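Local atomic coordinates of peruvianin-I (Thevetia peruviana, PDB entry 6ORM), a protein that cleaves peptide bonds as a latex cysteine peptidase, although it is a germin-like member of the cupin superfamily. Residues N22-R27 and A66-G71; S40-A45 and T146-L151; S47-W52 and R76-P81; S95-T100 and I104-Y109. All blocks are in the same frame, centred on the assembly; numbering follows the deposited sequence.

Contact 1: residues N22-R27 and A66-G71; sequences NGYPCR and ALNTLG
The carboxamide of Asn68 lies against the backbone and CB of Tyr24, its plane 73° from that of the phenol ring, with OD1 at the ring edge. ND2 donates to Tyr24 O at 3.3 Å, approaching from above the carbonyl plane. The same nitrogen lies 3.5 Å from Cys26 SG and donates a further hydrogen bond to Cys11 O, the stronger of its two acceptors. OD1 accepts from Gln154 NE2 and from a water, 2.8 Å from Asn68 OD1, which in turn accepts from Tyr24 N. With chi1 at -170°, CG is swung opposite its own backbone N, and the amide reaches out of the turn toward residues 22-27. Leu67-Leu70 is a type II beta turn with Asn68 at its second position, closed by Leu70 N donating to Leu67 O at 2.9 Å. With an alanine here, Tyr24 O and Cys11 O would probably lose their shared donor, and a gap is likely to open beside Cys26 SG. The amide thus ties the loop before strand 73-79 to the N-terminal region closed by the disulfide Cys11-Cys26, a cystine typical of germins and germin-like proteins.

Contact 2: residues S40-A45 and T146-L151; sequences SGFKQA and TFYASL. With NAG (2-acetamido-2-deoxy-beta-D-glucopyranose), chain D; NAG (2-acetamido-2-deoxy-beta-D-glucopyranose), chain B.
This is a T-shaped aromatic contact, joining the short 3-10 turn 41-43 to the middle of strand 145-151, an inner strand of the five-stranded sheet. Tyr148 offers the edge and Phe42 the face: the ring planes stand 70° apart with centroids separated by 5.4 Å. Tyr148 CE2 is the atom that touches, lying over the Phe42 ring 3.7 Å from Phe42 CE2, while Tyr148 CD2 follows at 4.0 Å from the same carbon. Both rings take chi1 near -70°, with CG opposite the carbonyl carbon, and the two side chains run past one another in opposite directions. The aromatic pair carries the whole contact between the two segments. Just after the 3-10 turn, sugars of the protein-attached glycans lie alongside: NAG (chain B) O6 donates to Ala45 O in a bond modelled so short that its exact length is doubtful, and Gln44 OE1 rests 3.5 Å from the acetamido methyl C8 of NAG (chain D). The third subunit adds Gly124 against Phe42 and Met98 against Tyr148, and its Asp125 forms a salt bridge with Lys43. The aromatic pair thus lies where the sheet of the cupin beta-barrel meets a neighbouring subunit, consistent with the oligomeric build of germin-like proteins.

Contact 3: residues S47-W52 and R76-P81; sequences SGFDQW and RCVLLP. With NAG (2-acetamido-2-deoxy-beta-D-glucopyranose), chain B.
Leu80 sits squarely on one face of the Phe49 ring, and this is the tight half of the contact. Leu80 CG is 3.6 Å from the Phe49 ring centroid and only 9° off the ring normal, a CH-pi contact. Its two methyls spread over that same face: Leu80 CD1 lies 3.6 Å from Phe49 CG, and Leu80 CD2 is 3.6 Å from Phe49 CZ. The ring edge meets strand 73-79, where Phe49 CE2 comes within 3.5 Å of Val78 O in the ring plane and 3.8 Å from Val78 CG1. Replacing Phe49 by an alanine would probably strip Leu80 of its aromatic platform and leave a gap beside Val78. Toward solvent the packing is looser and polar, and sugar takes over from side chains. Exposed Ser47 makes no contact with residues 76-81; instead its N donates to O5 of NAG (chain B), 3.2 Å from Ser47 N at 158°. Gly48 passes close to the sugar's O7, where a side chain would clash. On the strand side, the edge of the Arg76 guanidinium borders C6 of this sugar, while Arg76 NH2 is hydrogen-bonded to Gln44 O and Thr57 OG1. Through Phe49, the loop 47-52 thus meets the C-terminal end of strand 73-79, which runs between strands 54-57 and 145-151; Phe49 also touches Asn55, and Val78 pairs through its backbone with that same residue.

Contact 4: residues S95-T100 and I104-Y109; sequences SLVMAT and ILEGFY
Apolar contact comes from Ala99 and Ile104, whose CA atoms are 7.8 Å apart. Ile104 CD1 reaches Ala99 CB at 4.2 Å, a methyl-to-methyl approach with little overlap. In Ile104, CD1 is anti to CA (chi2 180°), which extends the longer branch toward Ala99. Two residues back on the first strand and two onward on the second, a mixed contact pairs Val97 with Glu106, their CA atoms separated by 8.8 Å. One branch of the valine does the touching: Val97 CG2 lies 3.9 Å from Glu106 OE2 and 4.2 Å from Glu106 CD, and the two side chains meet at a slant. Glu106 leaves its backbone with CG opposite N and then bends at chi2 (78°), bringing OE2 up to the valine methyl instead of letting the chain run straight on. As for polar interactions, the other carboxylate oxygen, Glu106 OE1, is hydrogen-bonded to Thr137 OG1 on strand 135-139. No hydrogen bond joins the two segments, which belong to different sheets. They face each other from separate sheets, and both pairs are buried between the two layers. Strand 95-101 lies between strands 145-151 and 126-129 in the five-stranded sheet, whereas 104-109 is the central strand of the three-stranded one, between 116-121 and 135-139. Glu106 also packs on Phe127 and Ile129 of strand 126-129, Leu121 packs on Ile104 and Glu106, and a short connection carries the chain from one layer of the cupin barrel to the other.

In the fold
Contacts 2, 3 and 4 cluster in the cupin barrel, their centres about 12 to 15 Å apart, and share the five-stranded sheet: strands 73-79, 145-151 and 95-101 are consecutive across it. Backbone pairing links Phe147 to Cys77 on one side and Tyr148 to Met98 on the other. Contact 1 stands apart, about 20 Å from contact 2 and about 27 to 29 Å from contacts 4 and 3, centre to centre. Along the chain, contacts 3 and 4 are nested within the loop closed by contact 2, while contact 1 alternates with 2 and 3. Contacts 2 and 3 share a glycan sugar; contacts 1, 2 and 4 touch the third subunit, consistent with an oligomeric germin-like protein.

Contact 1: residues N22-R27 and A66-G71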
# COMPACT_ATOMS: atom_id res chain seq x y z
N ASN A 22 -15.47 -3.97 -0.91
CA ASN A 22 -14.58 -2.92 -0.42
C ASN A 22 -14.64 -1.74 -1.37
O ASN A 22 -14.25 -1.86 -2.54
CB ASN A 22 -13.15 -3.45 -0.29
CG ASN A 22 -12.25 -2.51 0.48
OD1 ASN A 22 -12.70 -1.80 1.37
ND2 ASN A 22 -10.97 -2.50 0.13
N GLY A 23 -15.14 -0.62 -0.89
CA GLY A 23 -15.38 0.52 -1.77
C GLY A 23 -16.73 0.39 -2.44
O GLY A 23 -17.76 0.22 -1.78
N TYR A 24 -16.74 0.48 -3.77
CA TYR A 24 -17.96 0.42 -4.56
C TYR A 24 -17.71 -0.34 -5.85
O TYR A 24 -16.63 -0.21 -6.45
CB TYR A 24 -18.48 1.81 -4.92
CG TYR A 24 -19.07 2.60 -3.78
CD1 TYR A 24 -20.34 2.32 -3.29
CD2 TYR A 24 -18.36 3.64 -3.20
CE1 TYR A 24 -20.88 3.05 -2.25
CE2 TYR A 24 -18.89 4.37 -2.16
CZ TYR A 24 -20.15 4.07 -1.69
OH TYR A 24 -20.68 4.81 -0.65
N PRO A 25 -18.67 -1.14 -6.31
CA PRO A 25 -18.64 -1.58 -7.70
C PRO A 25 -18.79 -0.38 -8.62
O PRO A 25 -19.23 0.69 -8.22
CB PRO A 25 -19.84 -2.53 -7.82
CG PRO A 25 -20.65 -2.33 -6.60
CD PRO A 25 -19.86 -1.61 -5.57
N CYS A 26 -18.40 -0.58 -9.88
CA CYS A 26 -18.34 0.54 -10.80
C CYS A 26 -19.35 0.39 -11.92
O CYS A 26 -19.80 -0.72 -12.25
CB CYS A 26 -16.93 0.67 -11.40
SG CYS A 26 -15.60 0.57 -10.21
N ARG A 27 -19.72 1.52 -12.50
CA ARG A 27 -20.43 1.54 -13.76
C ARG A 27 -19.46 1.26 -14.90
O ARG A 27 -18.24 1.37 -14.76
CB ARG A 27 -21.14 2.88 -13.96
CG ARG A 27 -22.09 3.21 -12.83
CD ARG A 27 -22.81 4.51 -13.07
NE ARG A 27 -22.70 5.41 -11.93
CZ ARG A 27 -22.51 6.72 -12.03
NH1 ARG A 27 -22.43 7.28 -13.23
NH2 ARG A 27 -22.42 7.46 -10.94
N ALA A 66 -17.15 9.67 -9.24
CA ALA A 66 -15.85 9.63 -9.91
C ALA A 66 -14.69 9.54 -8.93
O ALA A 66 -13.57 9.22 -9.36
CB ALA A 66 -15.68 10.85 -10.80
N LEU A 67 -14.91 9.82 -7.64
CA LEU A 67 -13.84 9.68 -6.65
C LEU A 67 -13.51 8.22 -6.36
O LEU A 67 -12.44 7.94 -5.81
CB LEU A 67 -14.23 10.38 -5.35
CG LEU A 67 -14.33 11.91 -5.43
CD1 LEU A 67 -14.71 12.48 -4.07
CD2 LEU A 67 -13.01 12.50 -5.92
N ASN A 68 -14.40 7.30 -6.72
CA ASN A 68 -14.19 5.89 -6.43
C ASN A 68 -12.87 5.41 -7.04
O ASN A 68 -12.61 5.62 -8.22
CB ASN A 68 -15.36 5.07 -6.98
CG ASN A 68 -15.35 3.63 -6.52
OD1 ASN A 68 -15.13 3.33 -5.34
ND2 ASN A 68 -15.61 2.71 -7.45
N THR A 69 -12.03 4.80 -6.19
CA THR A 69 -10.70 4.26 -6.46
C THR A 69 -9.61 5.33 -6.54
O THR A 69 -8.44 4.97 -6.66
CB THR A 69 -10.62 3.40 -7.74
OG1 THR A 69 -10.65 4.26 -8.89
CG2 THR A 69 -11.77 2.39 -7.81
N LEU A 70 -9.93 6.62 -6.46
CA LEU A 70 -8.95 7.66 -6.75
C LEU A 70 -8.38 8.33 -5.51
O LEU A 70 -7.53 9.22 -5.64
CB LEU A 70 -9.57 8.70 -7.68
CG LEU A 70 -9.98 8.14 -9.05
CD1 LEU A 70 -10.41 9.24 -10.00
CD2 LEU A 70 -8.86 7.30 -9.66
N GLY A 71 -8.81 7.93 -4.31
CA GLY A 71 -8.06 8.20 -3.10
C GLY A 71 -8.20 9.57 -2.49
O GLY A 71 -7.36 9.95 -1.67
O HOH W 1 -13.95 0.89 -4.86

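Contact 2: residues S40-A45 and T146-L151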
# COMPACT_ATOMS: atom_id res chain seq x y z
N SER A 40 -20.75 19.64 -8.32
CA SER A 40 -21.15 21.02 -8.08
C SER A 40 -21.90 21.18 -6.76
O SER A 40 -22.57 22.20 -6.56
CB SER A 40 -22.01 21.52 -9.24
OG SER A 40 -21.25 21.64 -10.43
N GLY A 41 -21.79 20.21 -5.86
CA GLY A 41 -22.54 20.26 -4.61
C GLY A 41 -22.24 21.48 -3.76
O GLY A 41 -23.12 21.95 -3.04
N PHE A 42 -21.02 22.01 -3.83
CA PHE A 42 -20.67 23.15 -2.98
C PHE A 42 -21.41 24.42 -3.37
O PHE A 42 -21.38 25.38 -2.61
CB PHE A 42 -19.16 23.42 -3.04
CG PHE A 42 -18.34 22.43 -2.26
CD1 PHE A 42 -18.91 21.67 -1.25
CD2 PHE A 42 -17.00 22.27 -2.54
CE1 PHE A 42 -18.15 20.76 -0.54
CE2 PHE A 42 -16.23 21.37 -1.84
CZ PHE A 42 -16.80 20.61 -0.83
N LYS A 43 -22.07 24.44 -4.53
CA LYS A 43 -22.87 25.59 -4.90
C LYS A 43 -24.13 25.71 -4.05
O LYS A 43 -24.73 26.79 -4.01
CB LYS A 43 -23.23 25.53 -6.38
CG LYS A 43 -22.03 25.79 -7.26
CD LYS A 43 -22.45 26.25 -8.63
CE LYS A 43 -21.24 26.57 -9.45
NZ LYS A 43 -20.98 25.52 -10.46
N GLN A 44 -24.55 24.64 -3.40
CA GLN A 44 -25.62 24.73 -2.42
C GLN A 44 -25.03 25.14 -1.09
O GLN A 44 -24.13 24.46 -0.55
CB GLN A 44 -26.35 23.40 -2.32
CG GLN A 44 -26.52 22.74 -3.68
CD GLN A 44 -27.14 21.36 -3.62
OE1 GLN A 44 -27.67 20.95 -2.58
NE2 GLN A 44 -27.06 20.62 -4.72
N ALA A 45 -25.52 26.26 -0.54
CA ALA A 45 -25.13 26.72 0.77
C ALA A 45 -25.54 25.70 1.83
O ALA A 45 -26.39 24.83 1.57
CB ALA A 45 -25.77 28.08 1.06
N THR A 146 -15.54 29.33 7.47
CA THR A 146 -15.56 28.28 6.45
C THR A 146 -14.16 27.73 6.27
O THR A 146 -13.19 28.49 6.17
CB THR A 146 -16.08 28.82 5.11
OG1 THR A 146 -17.40 29.35 5.29
CG2 THR A 146 -16.13 27.71 4.07
N PHE A 147 -14.05 26.40 6.25
CA PHE A 147 -12.79 25.75 5.90
C PHE A 147 -13.08 24.47 5.13
O PHE A 147 -14.16 23.88 5.26
CB PHE A 147 -11.92 25.46 7.14
CG PHE A 147 -12.58 24.59 8.17
CD1 PHE A 147 -13.42 25.14 9.13
CD2 PHE A 147 -12.32 23.23 8.22
CE1 PHE A 147 -14.00 24.34 10.09
CE2 PHE A 147 -12.90 22.43 9.18
CZ PHE A 147 -13.74 22.99 10.13
N TYR A 148 -12.11 24.06 4.32
CA TYR A 148 -12.19 22.86 3.52
C TYR A 148 -11.16 21.85 4.01
O TYR A 148 -10.00 22.21 4.22
CB TYR A 148 -11.97 23.17 2.04
CG TYR A 148 -13.04 24.04 1.45
CD1 TYR A 148 -13.04 25.41 1.65
CD2 TYR A 148 -14.08 23.49 0.71
CE1 TYR A 148 -14.03 26.21 1.12
CE2 TYR A 148 -15.07 24.28 0.17
CZ TYR A 148 -15.05 25.64 0.38
OH TYR A 148 -16.04 26.43 -0.15
N ALA A 149 -11.60 20.62 4.20
CA ALA A 149 -10.72 19.53 4.60
C ALA A 149 -10.45 18.64 3.39
O ALA A 149 -11.39 18.06 2.82
CB ALA A 149 -11.33 18.72 5.74
N SER A 150 -9.19 18.55 2.98
CA SER A 150 -8.76 17.59 1.97
C SER A 150 -8.24 16.34 2.68
O SER A 150 -7.39 16.45 3.57
CB SER A 150 -7.68 18.18 1.07
OG SER A 150 -8.18 19.27 0.31
N LEU A 151 -8.77 15.18 2.31
CA LEU A 151 -8.41 13.92 2.96
C LEU A 151 -7.98 12.90 1.92
O LEU A 151 -8.57 12.82 0.84
CB LEU A 151 -9.58 13.38 3.80
CG LEU A 151 -10.12 14.34 4.87
CD1 LEU A 151 -11.42 14.99 4.42
CD2 LEU A 151 -10.29 13.64 6.21
C1 NAG D . -27.59 18.22 1.78
C2 NAG D . -27.20 17.45 0.53
C3 NAG D . -28.43 16.79 -0.11
C4 NAG D . -29.19 15.97 0.93
C5 NAG D . -29.53 16.85 2.12
C6 NAG D . -30.22 16.11 3.24
C7 NAG D . -25.22 18.37 -0.59
C8 NAG D . -24.71 19.34 -1.62
N2 NAG D . -26.54 18.32 -0.43
O3 NAG D . -27.98 15.96 -1.17
O4 NAG D . -30.40 15.47 0.37
O5 NAG D . -28.31 17.38 2.67
O6 NAG D . -29.32 15.27 3.95
O7 NAG D . -24.46 17.67 0.07
C1 NAG B . -25.20 20.94 5.51
C2 NAG B . -26.38 20.03 5.82
C3 NAG B . -26.54 19.00 4.72
C4 NAG B . -26.57 19.67 3.34
C5 NAG B . -25.45 20.70 3.18
C6 NAG B . -25.58 21.52 1.92
C7 NAG B . -27.01 19.60 8.16
C8 NAG B . -26.68 18.84 9.41
N2 NAG B . -26.20 19.38 7.11
O3 NAG B . -27.73 18.26 4.94
O4 NAG B . -26.36 18.68 2.35
O5 NAG B . -25.44 21.61 4.29
O6 NAG B . -26.73 22.35 1.93
O7 NAG B . -27.96 20.38 8.09

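Contact 3: residues S47-W52 and R76-P81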
# COMPACT_ATOMS: atom_id res chain seq x y z
N SER A 47 -27.60 23.93 4.34
CA SER A 47 -29.05 23.94 4.52
C SER A 47 -29.45 23.88 5.98
O SER A 47 -30.64 24.05 6.29
CB SER A 47 -29.69 22.77 3.77
OG SER A 47 -29.16 21.54 4.22
N GLY A 48 -28.50 23.67 6.88
CA GLY A 48 -28.78 23.60 8.30
C GLY A 48 -27.48 23.34 9.04
O GLY A 48 -26.42 23.14 8.44
N PHE A 49 -27.59 23.37 10.36
CA PHE A 49 -26.43 23.19 11.22
C PHE A 49 -26.81 22.25 12.35
O PHE A 49 -27.98 22.17 12.74
CB PHE A 49 -25.93 24.53 11.77
CG PHE A 49 -25.41 25.47 10.71
CD1 PHE A 49 -26.28 26.25 9.97
CD2 PHE A 49 -24.05 25.55 10.45
CE1 PHE A 49 -25.81 27.10 8.99
CE2 PHE A 49 -23.57 26.41 9.48
CZ PHE A 49 -24.45 27.18 8.75
N ASP A 50 -25.82 21.53 12.88
CA ASP A 50 -26.10 20.67 14.01
C ASP A 50 -26.24 21.52 15.27
O ASP A 50 -26.04 22.74 15.25
CB ASP A 50 -25.04 19.57 14.14
CG ASP A 50 -23.63 20.12 14.43
OD1 ASP A 50 -23.47 21.28 14.84
OD2 ASP A 50 -22.66 19.34 14.24
N GLN A 51 -26.59 20.87 16.38
CA GLN A 51 -26.80 21.58 17.65
C GLN A 51 -25.61 22.44 18.06
O GLN A 51 -25.77 23.37 18.84
CB GLN A 51 -27.14 20.60 18.77
CG GLN A 51 -26.24 19.40 18.90
CD GLN A 51 -26.59 18.56 20.11
OE1 GLN A 51 -26.99 19.10 21.14
NE2 GLN A 51 -26.47 17.24 19.98
N TRP A 52 -24.40 22.13 17.57
CA TRP A 52 -23.20 22.84 17.99
C TRP A 52 -22.74 23.87 16.96
O TRP A 52 -21.66 24.45 17.11
CB TRP A 52 -22.07 21.83 18.28
CG TRP A 52 -22.47 20.81 19.31
CD1 TRP A 52 -22.70 21.03 20.64
CD2 TRP A 52 -22.69 19.41 19.10
NE1 TRP A 52 -23.05 19.85 21.27
CE2 TRP A 52 -23.05 18.84 20.34
CE3 TRP A 52 -22.61 18.58 17.98
CZ2 TRP A 52 -23.33 17.49 20.49
CZ3 TRP A 52 -22.89 17.23 18.13
CH2 TRP A 52 -23.25 16.70 19.37
N ARG A 76 -16.53 20.47 2.95
CA ARG A 76 -16.67 21.87 3.35
C ARG A 76 -17.33 21.94 4.72
O ARG A 76 -18.38 21.32 4.94
CB ARG A 76 -17.50 22.66 2.34
CG ARG A 76 -17.62 24.14 2.70
CD ARG A 76 -18.64 24.86 1.83
NE ARG A 76 -20.00 24.35 2.02
CZ ARG A 76 -20.98 24.50 1.14
NH1 ARG A 76 -20.79 25.19 0.03
NH2 ARG A 76 -22.18 24.00 1.40
N CYS A 77 -16.72 22.69 5.63
CA CYS A 77 -17.24 22.87 6.97
C CYS A 77 -17.53 24.34 7.19
O CYS A 77 -16.66 25.19 6.97
CB CYS A 77 -16.26 22.35 8.02
SG CYS A 77 -15.82 20.59 7.89
N VAL A 78 -18.75 24.65 7.62
CA VAL A 78 -19.15 26.01 7.96
C VAL A 78 -19.57 26.02 9.42
O VAL A 78 -20.36 25.18 9.86
CB VAL A 78 -20.29 26.50 7.05
CG1 VAL A 78 -20.74 27.90 7.46
CG2 VAL A 78 -19.85 26.48 5.59
N LEU A 79 -19.03 26.98 10.18
CA LEU A 79 -19.31 27.12 11.60
C LEU A 79 -20.04 28.44 11.82
O LEU A 79 -19.53 29.50 11.44
CB LEU A 79 -18.02 27.08 12.42
CG LEU A 79 -17.31 25.74 12.56
CD1 LEU A 79 -15.94 25.93 13.20
CD2 LEU A 79 -18.15 24.76 13.36
N LEU A 80 -21.22 28.36 12.42
CA LEU A 80 -21.91 29.56 12.87
C LEU A 80 -21.06 30.25 13.94
O LEU A 80 -20.13 29.66 14.49
CB LEU A 80 -23.28 29.19 13.43
CG LEU A 80 -24.27 28.59 12.44
CD1 LEU A 80 -25.51 28.08 13.16
CD2 LEU A 80 -24.66 29.62 11.38
N PRO A 81 -21.35 31.52 14.23
CA PRO A 81 -20.71 32.17 15.39
C PRO A 81 -20.89 31.33 16.64
O PRO A 81 -21.97 30.79 16.90
CB PRO A 81 -21.44 33.51 15.49
CG PRO A 81 -21.87 33.80 14.09
CD PRO A 81 -22.19 32.46 13.47
C1 NAG B . -25.20 20.94 5.51
C2 NAG B . -26.38 20.03 5.82
C3 NAG B . -26.54 19.00 4.72
C4 NAG B . -26.57 19.67 3.34
C5 NAG B . -25.45 20.70 3.18
C6 NAG B . -25.58 21.52 1.92
C7 NAG B . -27.01 19.60 8.16
C8 NAG B . -26.68 18.84 9.41
N2 NAG B . -26.20 19.38 7.11
O3 NAG B . -27.73 18.26 4.94
O4 NAG B . -26.36 18.68 2.35
O5 NAG B . -25.44 21.61 4.29
O6 NAG B . -26.73 22.35 1.93
O7 NAG B . -27.96 20.38 8.09

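Contact 4: residues S95-T100 and I104-Y109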
# COMPACT_ATOMS: atom_id res chain seq x y z
N SER A 95 -6.04 14.72 7.25
CA SER A 95 -6.90 15.84 6.88
C SER A 95 -6.06 17.10 6.78
O SER A 95 -5.41 17.50 7.75
CB SER A 95 -8.03 16.04 7.90
OG SER A 95 -8.88 17.10 7.51
N LEU A 96 -6.07 17.72 5.60
CA LEU A 96 -5.40 18.99 5.36
C LEU A 96 -6.48 20.07 5.29
O LEU A 96 -7.26 20.12 4.34
CB LEU A 96 -4.58 18.93 4.07
CG LEU A 96 -3.72 20.15 3.70
CD1 LEU A 96 -2.84 20.58 4.86
CD2 LEU A 96 -2.88 19.83 2.48
N VAL A 97 -6.51 20.92 6.31
CA VAL A 97 -7.55 21.94 6.45
C VAL A 97 -7.07 23.24 5.82
O VAL A 97 -5.93 23.67 6.06
CB VAL A 97 -7.90 22.16 7.93
CG1 VAL A 97 -8.80 23.37 8.10
CG2 VAL A 97 -8.55 20.92 8.52
N MET A 98 -7.91 23.85 4.99
CA MET A 98 -7.67 25.20 4.50
C MET A 98 -8.80 26.11 4.96
O MET A 98 -9.96 25.90 4.59
CB MET A 98 -7.56 25.26 2.97
CG MET A 98 -7.28 26.69 2.50
SD MET A 98 -6.83 26.88 0.76
CE MET A 98 -8.35 26.39 -0.04
N ALA A 99 -8.45 27.13 5.75
CA ALA A 99 -9.41 28.15 6.14
C ALA A 99 -9.60 29.14 4.99
O ALA A 99 -8.63 29.56 4.35
CB ALA A 99 -8.92 28.88 7.39
N THR A 100 -10.86 29.48 4.72
CA THR A 100 -11.19 30.42 3.65
C THR A 100 -12.03 31.61 4.08
O THR A 100 -12.04 32.61 3.37
CB THR A 100 -11.91 29.69 2.50
OG1 THR A 100 -13.11 29.08 3.00
CG2 THR A 100 -11.01 28.61 1.90
N ILE A 104 -10.60 30.57 12.95
CA ILE A 104 -10.87 29.36 13.70
C ILE A 104 -9.68 29.01 14.57
O ILE A 104 -8.53 29.34 14.26
CB ILE A 104 -11.21 28.17 12.78
CG1 ILE A 104 -10.11 27.98 11.74
CG2 ILE A 104 -12.56 28.36 12.12
CD1 ILE A 104 -10.35 26.82 10.79
N LEU A 105 -9.96 28.33 15.68
CA LEU A 105 -8.95 27.58 16.42
C LEU A 105 -8.99 26.14 15.94
O LEU A 105 -10.04 25.49 16.02
CB LEU A 105 -9.19 27.65 17.92
CG LEU A 105 -8.71 28.89 18.68
CD1 LEU A 105 -8.83 28.66 20.18
CD2 LEU A 105 -7.28 29.25 18.30
N GLU A 106 -7.87 25.65 15.42
CA GLU A 106 -7.76 24.29 14.90
C GLU A 106 -6.67 23.56 15.66
O GLU A 106 -5.55 24.07 15.78
CB GLU A 106 -7.45 24.32 13.40
CG GLU A 106 -7.34 22.95 12.75
CD GLU A 106 -8.69 22.32 12.47
OE1 GLU A 106 -9.67 23.07 12.27
OE2 GLU A 106 -8.76 21.08 12.44
N GLY A 107 -6.99 22.38 16.19
CA GLY A 107 -6.00 21.62 16.93
C GLY A 107 -6.23 20.12 16.84
O GLY A 107 -7.34 19.66 16.58
N PHE A 108 -5.15 19.37 17.07
CA PHE A 108 -5.22 17.92 17.22
C PHE A 108 -4.36 17.50 18.40
O PHE A 108 -3.45 18.21 18.83
CB PHE A 108 -4.79 17.19 15.94
CG PHE A 108 -3.29 17.14 15.71
CD1 PHE A 108 -2.52 16.13 16.26
CD2 PHE A 108 -2.67 18.10 14.93
CE1 PHE A 108 -1.15 16.09 16.05
CE2 PHE A 108 -1.30 18.06 14.71
CZ PHE A 108 -0.54 17.06 15.27
N TYR A 109 -4.68 16.32 18.94
CA TYR A 109 -3.95 15.71 20.05
C TYR A 109 -3.14 14.52 19.53
O TYR A 109 -3.67 13.69 18.78
CB TYR A 109 -4.90 15.25 21.16
CG TYR A 109 -5.78 16.33 21.72
CD1 TYR A 109 -6.95 16.70 21.07
CD2 TYR A 109 -5.46 16.98 22.91
CE1 TYR A 109 -7.77 17.69 21.58
CE2 TYR A 109 -6.27 17.97 23.43
CZ TYR A 109 -7.43 18.32 22.76
OH TYR A 109 -8.24 19.30 23.27